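PDB 1BVP: core protein VP7 from Bluetongue virus, which forms, as homotrimers assembled on a VP3 scaffold, the capsomers of the viral core and has host cell surface receptor binding activity. Local coordinates for residues A[4-8]-A[91-97]; A[69-75]-A[308-313]; A[146-150]-A[161-167]; A[189-193]-A[203-207]; A[123-129]-A[247-251]. All blocks are in the same frame, centred on the assembly; numbering follows the deposited sequence.

Contact 1 (A[4-8]-A[91-97])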
# COMPACT_ATOMS: atom_id res chain seq x y z
N ILE A 4 6.61 11.63 26.07
CA ILE A 4 6.47 10.37 26.79
C ILE A 4 6.45 9.21 25.78
O ILE A 4 7.19 8.24 25.92
CB ILE A 4 5.18 10.37 27.62
CG1 ILE A 4 5.27 11.53 28.61
CG2 ILE A 4 4.94 9.02 28.30
CD1 ILE A 4 4.41 11.34 29.78
N ALA A 5 5.65 9.36 24.73
CA ALA A 5 5.56 8.29 23.74
C ALA A 5 6.89 8.11 23.01
O ALA A 5 7.34 6.96 22.81
CB ALA A 5 4.44 8.55 22.78
N ALA A 6 7.52 9.22 22.63
CA ALA A 6 8.82 9.21 21.96
C ALA A 6 9.88 8.46 22.82
O ALA A 6 10.69 7.65 22.29
CB ALA A 6 9.26 10.64 21.65
N ARG A 7 9.82 8.64 24.14
CA ARG A 7 10.73 7.92 25.04
C ARG A 7 10.47 6.43 25.11
O ARG A 7 11.41 5.63 25.00
CB ARG A 7 10.73 8.52 26.44
CG ARG A 7 11.37 9.87 26.43
CD ARG A 7 11.33 10.50 27.79
NE ARG A 7 11.85 11.86 27.72
CZ ARG A 7 11.16 12.94 28.07
NH1 ARG A 7 9.93 12.80 28.53
NH2 ARG A 7 11.68 14.15 27.93
N ALA A 8 9.20 6.05 25.29
CA ALA A 8 8.86 4.62 25.36
C ALA A 8 9.32 3.90 24.09
O ALA A 8 9.97 2.84 24.14
CB ALA A 8 7.41 4.46 25.55
N ILE A 91 4.94 6.04 34.47
CA ILE A 91 4.64 7.32 33.84
C ILE A 91 5.65 8.38 34.30
O ILE A 91 6.05 9.24 33.53
CB ILE A 91 3.16 7.75 34.11
CG1 ILE A 91 2.86 9.05 33.37
CG2 ILE A 91 2.88 7.94 35.59
CD1 ILE A 91 2.85 8.88 31.87
N GLY A 92 6.07 8.29 35.57
CA GLY A 92 7.04 9.21 36.14
C GLY A 92 8.40 8.98 35.50
O GLY A 92 9.16 9.90 35.26
N VAL A 93 8.72 7.73 35.24
CA VAL A 93 9.96 7.42 34.57
C VAL A 93 9.98 8.09 33.19
O VAL A 93 10.91 8.80 32.84
CB VAL A 93 10.08 5.92 34.35
CG1 VAL A 93 11.30 5.63 33.53
CG2 VAL A 93 10.06 5.18 35.71
N LEU A 94 8.94 7.84 32.41
CA LEU A 94 8.84 8.39 31.07
C LEU A 94 8.75 9.92 30.97
O LEU A 94 9.00 10.49 29.90
CB LEU A 94 7.66 7.77 30.36
CG LEU A 94 7.81 6.60 29.40
CD1 LEU A 94 9.13 5.93 29.48
CD2 LEU A 94 6.69 5.66 29.70
N ALA A 95 8.35 10.58 32.05
CA ALA A 95 8.26 12.05 32.03
C ALA A 95 9.56 12.73 32.48
O ALA A 95 9.59 13.94 32.60
CB ALA A 95 7.09 12.52 32.89
N THR A 96 10.61 11.95 32.74
CA THR A 96 11.92 12.45 33.19
C THR A 96 12.66 13.03 31.98
O THR A 96 13.12 12.28 31.12
CB THR A 96 12.80 11.27 33.75
OG1 THR A 96 12.17 10.67 34.89
CG2 THR A 96 14.20 11.74 34.14
N PRO A 97 12.88 14.34 31.97
CA PRO A 97 13.58 15.00 30.85
C PRO A 97 14.98 14.56 30.58
O PRO A 97 15.55 14.90 29.56
CB PRO A 97 13.50 16.49 31.21
CG PRO A 97 13.39 16.48 32.68
CD PRO A 97 12.48 15.33 32.99
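Apolar packing joins the amino-terminal helix 2-15 to the short helix 90-94, and Ile4 supplies most of it. Its CG2 lies 3.6 Å from Leu94 CB, and the CA atoms of these two residues, 5.3 Å apart, are the closest CA pair. With chi1 m and chi2 t, Ile4 CD1 reaches Ile91 CD1 at 3.6 Å and Ala95 CB at 4.3 Å. One turn on, Ala8 CB meets Leu94 CD2 at 4.4 Å, which leaves the Leu94 side chain set between Ile4 and Ala8. Both segments belong to the helical domain of VP7, where helix 55-73 closes the same core: Ala8 also touches Ala72, and Leu94 touches Met68 and Ser71.

Polar contact is concentrated on Arg7. Arg7 NH1 donates to Leu94 O at 2.8 Å with an N-H...O angle of 143°, and this carbonyl lies near the guanidinium plane. Leu94 ends the helix, so its carbonyl is turned to a side chain at the point where the chain leaves helical geometry. Thr96 O and Pro97 N lie over one face of the same guanidinium, while Arg7 NE is hydrogen-bonded to Ile99 O just downstream. The Arg7 side chain also packs on Ile23 of the second subunit.

Contact 2 (A[69-75]-A[308-313])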
# COMPACT_ATOMS: atom_id res chain seq x y z
N MET A 69 5.12 0.69 27.42
CA MET A 69 4.13 0.70 26.34
C MET A 69 2.75 1.06 26.96
O MET A 69 2.12 2.03 26.55
CB MET A 69 4.11 -0.68 25.68
CG MET A 69 3.14 -0.86 24.50
SD MET A 69 1.49 -1.42 25.00
CE MET A 69 0.44 -0.30 24.13
N LEU A 70 2.34 0.38 28.03
CA LEU A 70 1.05 0.68 28.64
C LEU A 70 0.95 2.10 29.16
O LEU A 70 -0.07 2.76 28.96
CB LEU A 70 0.69 -0.32 29.75
CG LEU A 70 0.68 -1.78 29.25
CD1 LEU A 70 0.56 -2.75 30.38
CD2 LEU A 70 -0.43 -1.98 28.21
N SER A 71 2.02 2.60 29.77
CA SER A 71 1.97 3.98 30.29
C SER A 71 1.88 5.01 29.17
O SER A 71 1.12 5.97 29.27
CB SER A 71 3.15 4.28 31.22
OG SER A 71 3.07 3.44 32.37
N ALA A 72 2.62 4.80 28.09
CA ALA A 72 2.57 5.75 26.99
C ALA A 72 1.20 5.72 26.29
O ALA A 72 0.75 6.75 25.80
CB ALA A 72 3.68 5.46 25.97
N ALA A 73 0.58 4.54 26.23
CA ALA A 73 -0.72 4.37 25.59
C ALA A 73 -1.88 4.77 26.49
O ALA A 73 -3.00 4.95 26.01
CB ALA A 73 -0.90 2.94 25.14
N GLY A 74 -1.62 4.92 27.78
CA GLY A 74 -2.65 5.34 28.72
C GLY A 74 -3.57 4.22 29.15
O GLY A 74 -4.66 4.47 29.66
N ILE A 75 -3.11 2.99 29.01
CA ILE A 75 -3.87 1.80 29.35
C ILE A 75 -3.52 1.19 30.70
O ILE A 75 -2.37 1.18 31.14
CB ILE A 75 -3.61 0.71 28.30
CG1 ILE A 75 -4.00 1.21 26.91
CG2 ILE A 75 -4.29 -0.60 28.66
CD1 ILE A 75 -3.58 0.28 25.82
N LEU A 308 -1.56 5.38 17.90
CA LEU A 308 -0.44 5.27 18.81
C LEU A 308 -0.33 3.88 19.40
O LEU A 308 0.75 3.26 19.40
CB LEU A 308 -0.63 6.24 19.96
CG LEU A 308 0.52 7.15 20.36
CD1 LEU A 308 0.49 7.20 21.85
CD2 LEU A 308 1.85 6.64 19.87
N THR A 309 -1.45 3.41 19.94
CA THR A 309 -1.50 2.08 20.52
C THR A 309 -1.04 1.00 19.53
O THR A 309 -0.34 0.06 19.91
CB THR A 309 -2.92 1.78 21.03
OG1 THR A 309 -3.32 2.77 21.99
CG2 THR A 309 -2.98 0.42 21.66
N LEU A 310 -1.44 1.12 18.27
CA LEU A 310 -1.04 0.15 17.27
C LEU A 310 0.46 0.24 17.07
O LEU A 310 1.12 -0.81 17.09
CB LEU A 310 -1.77 0.37 15.93
CG LEU A 310 -3.27 0.02 16.03
CD1 LEU A 310 -3.98 0.55 14.84
CD2 LEU A 310 -3.47 -1.47 16.19
N LEU A 311 0.99 1.45 16.88
CA LEU A 311 2.44 1.60 16.68
C LEU A 311 3.24 1.08 17.87
O LEU A 311 4.18 0.29 17.71
CB LEU A 311 2.78 3.06 16.45
CG LEU A 311 2.17 3.55 15.15
CD1 LEU A 311 2.65 4.96 14.91
CD2 LEU A 311 2.57 2.62 14.00
N LEU A 312 2.83 1.49 19.06
CA LEU A 312 3.47 1.07 20.28
C LEU A 312 3.40 -0.47 20.45
O LEU A 312 4.41 -1.14 20.76
CB LEU A 312 2.82 1.81 21.45
CG LEU A 312 3.50 3.01 22.16
CD1 LEU A 312 4.44 3.75 21.29
CD2 LEU A 312 2.46 3.94 22.73
N LEU A 313 2.24 -1.06 20.18
CA LEU A 313 2.10 -2.52 20.30
C LEU A 313 2.93 -3.26 19.26
O LEU A 313 3.46 -4.32 19.55
CB LEU A 313 0.65 -2.91 20.14
CG LEU A 313 -0.02 -3.62 21.30
CD1 LEU A 313 -1.33 -4.13 20.74
CD2 LEU A 313 0.81 -4.78 21.83
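Met69 lies along Leu312: Met69 CG is 4.1 Å from Leu312 CB and 4.0 Å from Leu312 O. The CE end of Met69 continues over the partner helix to Leu313 CG at 4.4 Å and Thr309 CG2 at 4.3 Å. One turn later small residues meet large ones. Leu312 CD2 sits 3.8 Å from Ala72 CB and 4.3 Å from Ala73 CB, while Leu308 CD1 comes to 4.0 Å from Ala72 O. The short side chain of Ala73 lets the backbones approach closely here, with Ala73 CA 5.6 Å from Thr309 CA. Thr309 turns its methyl to Ile75, CG2 to CD1 at 4.2 Å, and its hydroxyl is bonded to Asp305 O in its own helix.

Between these two segments the contact is van der Waals packing. Helix 55-73 ends in a Schellman motif, with Ile75 N bonded to Leu70 O at 3.0 Å and Gly74 N weakly to Ser71 O at 3.3 Å; Gly74 is the C-prime residue with phi of 80°. Just past this cap, the CA-to-CB bond of Ile75 points toward the partner helix. The axes of segments 69-73 and 308-313 approach to 9.9 Å, with N-to-C directions 166° apart: a nearly antiparallel helix pair in the interior of VP7's helical domain.

Contact 3 (A[146-150]-A[161-167])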
# COMPACT_ATOMS: atom_id res chain seq x y z
N ALA A 146 -43.02 7.36 -16.99
CA ALA A 146 -43.13 8.81 -17.18
C ALA A 146 -41.85 9.59 -17.43
O ALA A 146 -41.91 10.79 -17.68
CB ALA A 146 -43.89 9.47 -16.01
N GLN A 147 -40.69 8.96 -17.30
CA GLN A 147 -39.44 9.67 -17.53
C GLN A 147 -38.85 9.31 -18.90
O GLN A 147 -39.25 8.31 -19.50
CB GLN A 147 -38.46 9.34 -16.43
CG GLN A 147 -38.84 9.85 -15.06
CD GLN A 147 -37.92 9.28 -13.97
OE1 GLN A 147 -38.34 9.10 -12.82
NE2 GLN A 147 -36.68 8.96 -14.33
N ALA A 148 -37.98 10.16 -19.43
CA ALA A 148 -37.34 9.89 -20.72
C ALA A 148 -35.90 9.40 -20.55
O ALA A 148 -35.28 8.93 -21.51
CB ALA A 148 -37.35 11.13 -21.59
N VAL A 149 -35.32 9.69 -19.38
CA VAL A 149 -33.98 9.22 -19.02
C VAL A 149 -34.10 8.66 -17.61
O VAL A 149 -34.83 9.22 -16.79
CB VAL A 149 -32.85 10.32 -19.13
CG1 VAL A 149 -33.30 11.51 -19.92
CG2 VAL A 149 -32.29 10.71 -17.78
N THR A 150 -33.52 7.48 -17.41
CA THR A 150 -33.51 6.81 -16.11
C THR A 150 -32.12 6.24 -15.81
O THR A 150 -31.58 5.43 -16.59
CB THR A 150 -34.58 5.72 -16.03
OG1 THR A 150 -35.87 6.32 -16.10
CG2 THR A 150 -34.48 4.97 -14.70
N VAL A 161 -27.41 4.59 -17.58
CA VAL A 161 -28.52 5.49 -17.87
C VAL A 161 -29.15 5.04 -19.19
O VAL A 161 -28.41 4.77 -20.17
CB VAL A 161 -28.00 6.95 -18.07
CG1 VAL A 161 -29.13 7.93 -18.01
CG2 VAL A 161 -26.97 7.28 -17.06
N SER A 162 -30.48 4.91 -19.19
CA SER A 162 -31.26 4.54 -20.39
C SER A 162 -31.83 5.86 -20.92
O SER A 162 -32.45 6.62 -20.17
CB SER A 162 -32.46 3.66 -20.04
OG SER A 162 -32.09 2.45 -19.42
N LEU A 163 -31.62 6.13 -22.19
CA LEU A 163 -32.15 7.36 -22.80
C LEU A 163 -33.11 7.06 -23.97
O LEU A 163 -32.77 6.27 -24.89
CB LEU A 163 -31.00 8.21 -23.39
CG LEU A 163 -29.81 8.90 -22.72
CD1 LEU A 163 -30.29 10.01 -21.83
CD2 LEU A 163 -28.99 7.89 -21.97
N ASN A 164 -34.31 7.66 -23.96
CA ASN A 164 -35.26 7.53 -25.08
C ASN A 164 -34.66 8.33 -26.26
O ASN A 164 -33.77 9.19 -26.05
CB ASN A 164 -36.64 8.11 -24.74
CG ASN A 164 -37.54 7.12 -24.03
OD1 ASN A 164 -37.52 5.91 -24.31
ND2 ASN A 164 -38.37 7.62 -23.12
N ALA A 165 -35.10 8.03 -27.49
CA ALA A 165 -34.58 8.77 -28.64
C ALA A 165 -34.81 10.26 -28.42
O ALA A 165 -35.88 10.67 -27.91
CB ALA A 165 -35.24 8.30 -29.90
N GLY A 166 -33.78 11.05 -28.71
CA GLY A 166 -33.85 12.49 -28.53
C GLY A 166 -33.86 13.05 -27.11
O GLY A 166 -33.83 14.27 -26.95
N ALA A 167 -33.88 12.18 -26.08
CA ALA A 167 -33.93 12.61 -24.67
C ALA A 167 -32.65 13.27 -24.08
O ALA A 167 -31.53 13.11 -24.60
CB ALA A 167 -34.40 11.46 -23.78
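Val149 has the least regular side chain here: its chi1 of -15° lies between wells. In this conformation Val149 CG2 reaches Val161 CG1 at 4.2 Å, CG1 meets Ala167 CB at 4.0 Å and CB lies 3.7 Å from Leu163 CD1. Leu163, with both chi angles m, directs CD1 toward this cluster, and Ala148 CB adds a 3.7 Å contact with Ala167 CB. Thr150 and Ser162, both with chi1 m, point to the other face of the sheet; their hydroxyls are bonded to Arg144 N and Phe142 O. Gln147 reaches forward along its own segment, NE2 donating to Val149 O at 3.1 Å.

The backbone fixes the register. Thr150 and Ser162 form a hydrogen-bonded pair, Thr150 N to Ser162 O at 3.1 Å and Ser162 N to Thr150 O at 2.9 Å, Val149 and Leu163 a non-hydrogen-bonded one. Asn164, whose N bonds to Ala148 O at 2.9 Å, starts a type II turn ending at Ala167. This is the open end of an antiparallel beta hairpin, strands 149-155 and 158-163.

Contact 4 (A[189-193]-A[203-207])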
# COMPACT_ATOMS: atom_id res chain seq x y z
N ARG A 189 -19.01 5.41 -20.77
CA ARG A 189 -18.93 4.64 -22.00
C ARG A 189 -20.32 4.44 -22.62
O ARG A 189 -21.36 4.52 -21.93
CB ARG A 189 -18.33 3.28 -21.68
CG ARG A 189 -16.98 3.33 -21.08
CD ARG A 189 -16.50 1.96 -20.70
NE ARG A 189 -15.22 1.99 -19.97
CZ ARG A 189 -15.11 2.08 -18.64
NH1 ARG A 189 -16.19 2.15 -17.87
NH2 ARG A 189 -13.92 2.12 -18.07
N ARG A 190 -20.34 4.26 -23.93
CA ARG A 190 -21.58 3.93 -24.64
C ARG A 190 -21.74 2.42 -24.47
O ARG A 190 -20.75 1.68 -24.65
CB ARG A 190 -21.44 4.21 -26.15
CG ARG A 190 -21.89 5.58 -26.56
CD ARG A 190 -21.58 5.86 -28.02
NE ARG A 190 -20.18 6.24 -28.24
CZ ARG A 190 -19.32 5.47 -28.92
NH1 ARG A 190 -19.74 4.31 -29.44
NH2 ARG A 190 -18.05 5.84 -29.04
N ILE A 191 -22.91 1.95 -24.03
CA ILE A 191 -23.13 0.49 -23.94
C ILE A 191 -23.56 0.12 -25.37
O ILE A 191 -24.69 0.39 -25.79
CB ILE A 191 -24.22 0.11 -22.94
CG1 ILE A 191 -23.89 0.67 -21.54
CG2 ILE A 191 -24.32 -1.42 -22.85
CD1 ILE A 191 -24.95 0.36 -20.49
N GLU A 192 -22.61 -0.40 -26.13
CA GLU A 192 -22.79 -0.75 -27.54
C GLU A 192 -23.83 -1.81 -27.86
O GLU A 192 -24.40 -1.77 -28.95
CB GLU A 192 -21.43 -1.14 -28.13
CG GLU A 192 -21.26 -0.92 -29.61
CD GLU A 192 -21.69 0.47 -30.05
OE1 GLU A 192 -21.49 1.46 -29.30
OE2 GLU A 192 -22.23 0.57 -31.17
N ASN A 193 -24.09 -2.74 -26.94
CA ASN A 193 -25.07 -3.81 -27.17
C ASN A 193 -25.77 -4.06 -25.86
O ASN A 193 -25.12 -4.50 -24.92
CB ASN A 193 -24.34 -5.09 -27.58
CG ASN A 193 -25.26 -6.14 -28.20
OD1 ASN A 193 -25.23 -7.31 -27.81
ND2 ASN A 193 -25.99 -5.75 -29.22
N GLN A 203 -28.61 -1.52 -30.17
CA GLN A 203 -27.32 -0.84 -30.24
C GLN A 203 -27.45 0.61 -29.83
O GLN A 203 -28.53 1.21 -29.97
CB GLN A 203 -26.80 -0.80 -31.67
CG GLN A 203 -25.54 -1.54 -31.90
CD GLN A 203 -25.80 -2.99 -32.15
OE1 GLN A 203 -26.49 -3.67 -31.38
NE2 GLN A 203 -25.29 -3.48 -33.28
N THR A 204 -26.36 1.19 -29.36
CA THR A 204 -26.34 2.60 -29.02
C THR A 204 -25.58 3.26 -30.17
O THR A 204 -24.48 2.82 -30.52
CB THR A 204 -25.68 2.87 -27.66
OG1 THR A 204 -26.50 2.31 -26.62
CG2 THR A 204 -25.57 4.37 -27.43
N GLN A 205 -26.24 4.19 -30.86
CA GLN A 205 -25.63 4.88 -32.00
C GLN A 205 -24.63 5.91 -31.49
O GLN A 205 -24.83 6.47 -30.41
CB GLN A 205 -26.68 5.63 -32.86
CG GLN A 205 -27.77 4.80 -33.55
CD GLN A 205 -27.20 3.62 -34.32
OE1 GLN A 205 -27.54 2.46 -34.06
NE2 GLN A 205 -26.29 3.92 -35.26
N ALA A 206 -23.58 6.19 -32.24
CA ALA A 206 -22.63 7.22 -31.81
C ALA A 206 -23.38 8.55 -31.85
O ALA A 206 -24.31 8.72 -32.64
CB ALA A 206 -21.42 7.26 -32.74
N GLY A 207 -23.02 9.48 -30.98
CA GLY A 207 -23.70 10.76 -31.02
C GLY A 207 -24.17 11.19 -29.66
O GLY A 207 -24.50 12.37 -29.46
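This is a side-chain-mediated contact between a strand at a corner of the chain and a neighbouring loop, in the beta domain beside a subunit interface. Segment 189-193 lies on strand 183-195, where the chain turns a corner at Glu192 and Asn193; segment 203-207 leads from strand 201-203 toward strand 209-212. The touching parts run roughly antiparallel, their end-to-end directions 153° apart, with Glu192 CA 5.1 Å from Thr204 CA.

Thr204 is central. Its OG1 donates to Ile191 O at 2.8 Å and also accepts from Met242 N, tying the loop to strand 241-252, while its CG2 packs on Arg190 CG at 4.0 Å. At the corner, Asn193 ND2 donates to Gln203 OE1 at 3.0 Å with a bent angle of 135°, and Gln203 CA makes a CA-H...O contact with Glu192 O at 3.3 Å. Glu192 OE2 lies 3.2 Å from Thr204 O, but both are acceptors, so this is proximity without a bond. The carboxylate instead meets Arg190 in a salt bridge, Arg190 NH1 to Glu192 OE1 at 3.3 Å, whose hydrogen bond is weak.

The stronger partner of Arg190 NH1 is Glu134 of the second subunit. Arg190, Ile191 and Asn193 also pair in parallel with a strand of that subunit, so the sheet continues across the interface: the arrangement is that of an intersubunit beta sheet in the VP7 trimer.

Contact 5 (A[123-129]-A[247-251])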
# COMPACT_ATOMS: atom_id res chain seq x y z
N ARG A 123 -7.86 8.85 -1.34
CA ARG A 123 -8.57 7.87 -2.18
C ARG A 123 -9.19 6.85 -1.23
O ARG A 123 -8.46 6.19 -0.49
CB ARG A 123 -7.64 7.03 -3.04
CG ARG A 123 -7.38 7.47 -4.44
CD ARG A 123 -6.44 6.44 -5.12
NE ARG A 123 -6.00 6.76 -6.49
CZ ARG A 123 -5.58 7.96 -6.91
NH1 ARG A 123 -5.55 9.03 -6.11
NH2 ARG A 123 -5.11 8.07 -8.14
N GLN A 124 -10.52 6.73 -1.25
CA GLN A 124 -11.23 5.76 -0.41
C GLN A 124 -11.09 4.36 -1.06
O GLN A 124 -10.94 4.24 -2.27
CB GLN A 124 -12.66 6.20 -0.24
CG GLN A 124 -12.70 7.59 0.31
CD GLN A 124 -12.13 7.63 1.70
OE1 GLN A 124 -12.49 6.81 2.56
NE2 GLN A 124 -11.21 8.55 1.93
N PRO A 125 -11.10 3.31 -0.23
CA PRO A 125 -10.95 1.89 -0.62
C PRO A 125 -12.00 1.11 -1.38
O PRO A 125 -11.66 0.21 -2.17
CB PRO A 125 -10.67 1.21 0.73
CG PRO A 125 -11.49 2.04 1.71
CD PRO A 125 -11.32 3.47 1.23
N TYR A 126 -13.27 1.36 -1.07
CA TYR A 126 -14.33 0.61 -1.70
C TYR A 126 -15.11 1.33 -2.78
O TYR A 126 -14.88 2.52 -3.04
CB TYR A 126 -15.26 0.10 -0.64
CG TYR A 126 -14.51 -0.53 0.50
CD1 TYR A 126 -13.56 -1.56 0.28
CD2 TYR A 126 -14.78 -0.11 1.81
CE1 TYR A 126 -12.90 -2.17 1.39
CE2 TYR A 126 -14.14 -0.69 2.92
CZ TYR A 126 -13.21 -1.72 2.71
OH TYR A 126 -12.65 -2.24 3.87
N GLY A 127 -16.02 0.60 -3.42
CA GLY A 127 -16.83 1.15 -4.48
C GLY A 127 -17.70 2.28 -3.97
O GLY A 127 -18.25 2.22 -2.85
N PHE A 128 -17.86 3.30 -4.80
CA PHE A 128 -18.66 4.45 -4.42
C PHE A 128 -20.08 4.06 -4.00
O PHE A 128 -20.68 4.70 -3.14
CB PHE A 128 -18.70 5.45 -5.56
CG PHE A 128 -19.36 6.74 -5.18
CD1 PHE A 128 -20.74 6.89 -5.31
CD2 PHE A 128 -18.63 7.79 -4.69
CE1 PHE A 128 -21.36 8.08 -4.96
CE2 PHE A 128 -19.25 8.99 -4.33
CZ PHE A 128 -20.61 9.12 -4.48
N PHE A 129 -20.62 3.00 -4.60
CA PHE A 129 -21.98 2.53 -4.30
C PHE A 129 -22.03 1.24 -3.54
O PHE A 129 -22.99 0.50 -3.66
CB PHE A 129 -22.78 2.34 -5.58
CG PHE A 129 -22.97 3.59 -6.37
CD1 PHE A 129 -23.93 4.53 -5.96
CD2 PHE A 129 -22.18 3.84 -7.48
CE1 PHE A 129 -24.09 5.74 -6.68
CE2 PHE A 129 -22.32 5.03 -8.20
CZ PHE A 129 -23.28 5.99 -7.79
N VAL A 247 -17.46 5.04 -11.53
CA VAL A 247 -16.73 5.84 -10.54
C VAL A 247 -15.42 5.05 -10.31
O VAL A 247 -15.39 4.08 -9.53
CB VAL A 247 -17.48 6.02 -9.19
CG1 VAL A 247 -16.58 6.67 -8.18
CG2 VAL A 247 -18.69 6.90 -9.38
N VAL A 248 -14.37 5.44 -11.04
CA VAL A 248 -13.10 4.76 -10.93
C VAL A 248 -12.47 4.84 -9.53
O VAL A 248 -11.87 3.86 -9.06
CB VAL A 248 -12.17 5.05 -12.11
CG1 VAL A 248 -12.48 6.35 -12.70
CG2 VAL A 248 -10.75 4.95 -11.70
N PHE A 249 -12.65 5.97 -8.85
CA PHE A 249 -12.24 6.17 -7.46
C PHE A 249 -12.68 7.55 -7.05
O PHE A 249 -12.95 8.39 -7.90
CB PHE A 249 -10.73 5.99 -7.21
CG PHE A 249 -9.88 7.04 -7.84
CD1 PHE A 249 -9.39 6.88 -9.13
CD2 PHE A 249 -9.56 8.20 -7.15
CE1 PHE A 249 -8.60 7.87 -9.73
CE2 PHE A 249 -8.76 9.19 -7.74
CZ PHE A 249 -8.28 9.02 -9.03
N TYR A 250 -12.81 7.76 -5.75
CA TYR A 250 -13.21 9.07 -5.25
C TYR A 250 -12.35 9.42 -4.02
O TYR A 250 -11.71 8.53 -3.45
CB TYR A 250 -14.70 9.09 -4.87
CG TYR A 250 -15.09 8.22 -3.69
CD1 TYR A 250 -15.14 6.82 -3.81
CD2 TYR A 250 -15.47 8.79 -2.46
CE1 TYR A 250 -15.56 6.01 -2.73
CE2 TYR A 250 -15.90 7.99 -1.38
CZ TYR A 250 -15.95 6.61 -1.53
OH TYR A 250 -16.50 5.83 -0.54
N ILE A 251 -12.32 10.71 -3.64
CA ILE A 251 -11.54 11.13 -2.48
C ILE A 251 -12.41 11.84 -1.45
O ILE A 251 -13.29 12.62 -1.79
CB ILE A 251 -10.34 12.06 -2.82
CG1 ILE A 251 -10.85 13.39 -3.34
CG2 ILE A 251 -9.33 11.39 -3.79
CD1 ILE A 251 -9.78 14.22 -3.92
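Val247 opens the contact by packing against two aromatic side chains: its CG1 is 3.6 Å from Phe128 CB and its CG2 4.3 Å from Phe129 CE2. Val248 is out of reach of segment 123-129 and packs on Leu130 of the second subunit. Phe249 carries the Arg123 guanidinium flat on its ring, the centres 3.8 Å apart and the planes at 14°, and Arg123 CZ lies 25° off the ring normal, a cation-pi stack.

Tyr250 is sandwiched. Gln124 CB makes a CH-pi contact with one face, 3.9 Å from the ring centroid, and the Phe128 edge meets the opposite face in a T-shaped pair, centroids 5.0 Å apart and planes at 78°. Its backbone O accepts from Gln124 N at 3.1 Å and 164°. Ile251 then forms a non-hydrogen-bonded antiparallel pair with Arg123, CA to CA 4.4 Å, and Ile251 CG2 lies 3.8 Å from Arg123 N.

The loop thus arches over Tyr250, joined to strand 241-252 by one backbone bond, aromatic contacts and aliphatic packing. Because Arg123 NH2 is also hydrogen-bonded to Tyr126 OH of the second subunit, and Tyr126 OH to Arg123 of the third, the chemistry here ties intrachain stacking to trimer contacts.

In the fold
The contacts fall into two groups on opposite sides of the chain's centre. Contacts 1 and 2, centres 12 Å apart, share one helical core and touch directly: Ala8 CB lies 3.9 Å from Ala72 CB. Contacts 3, 4 and 5 reach one antiparallel sheet; the centres of 3 and 4 are 14 Å apart, and the centre of contact 5 is 27 Å from that of contact 3 and 25 Å from that of contact 4. Of the three, contact 5 lies nearest contacts 1 and 2, its centre 32 Å from that of contact 2. All three are nested in the chain loop closed by contact 2, consistent with a beta domain inserted between helical segments. Contacts 1, 4 and 5 also touch the second subunit.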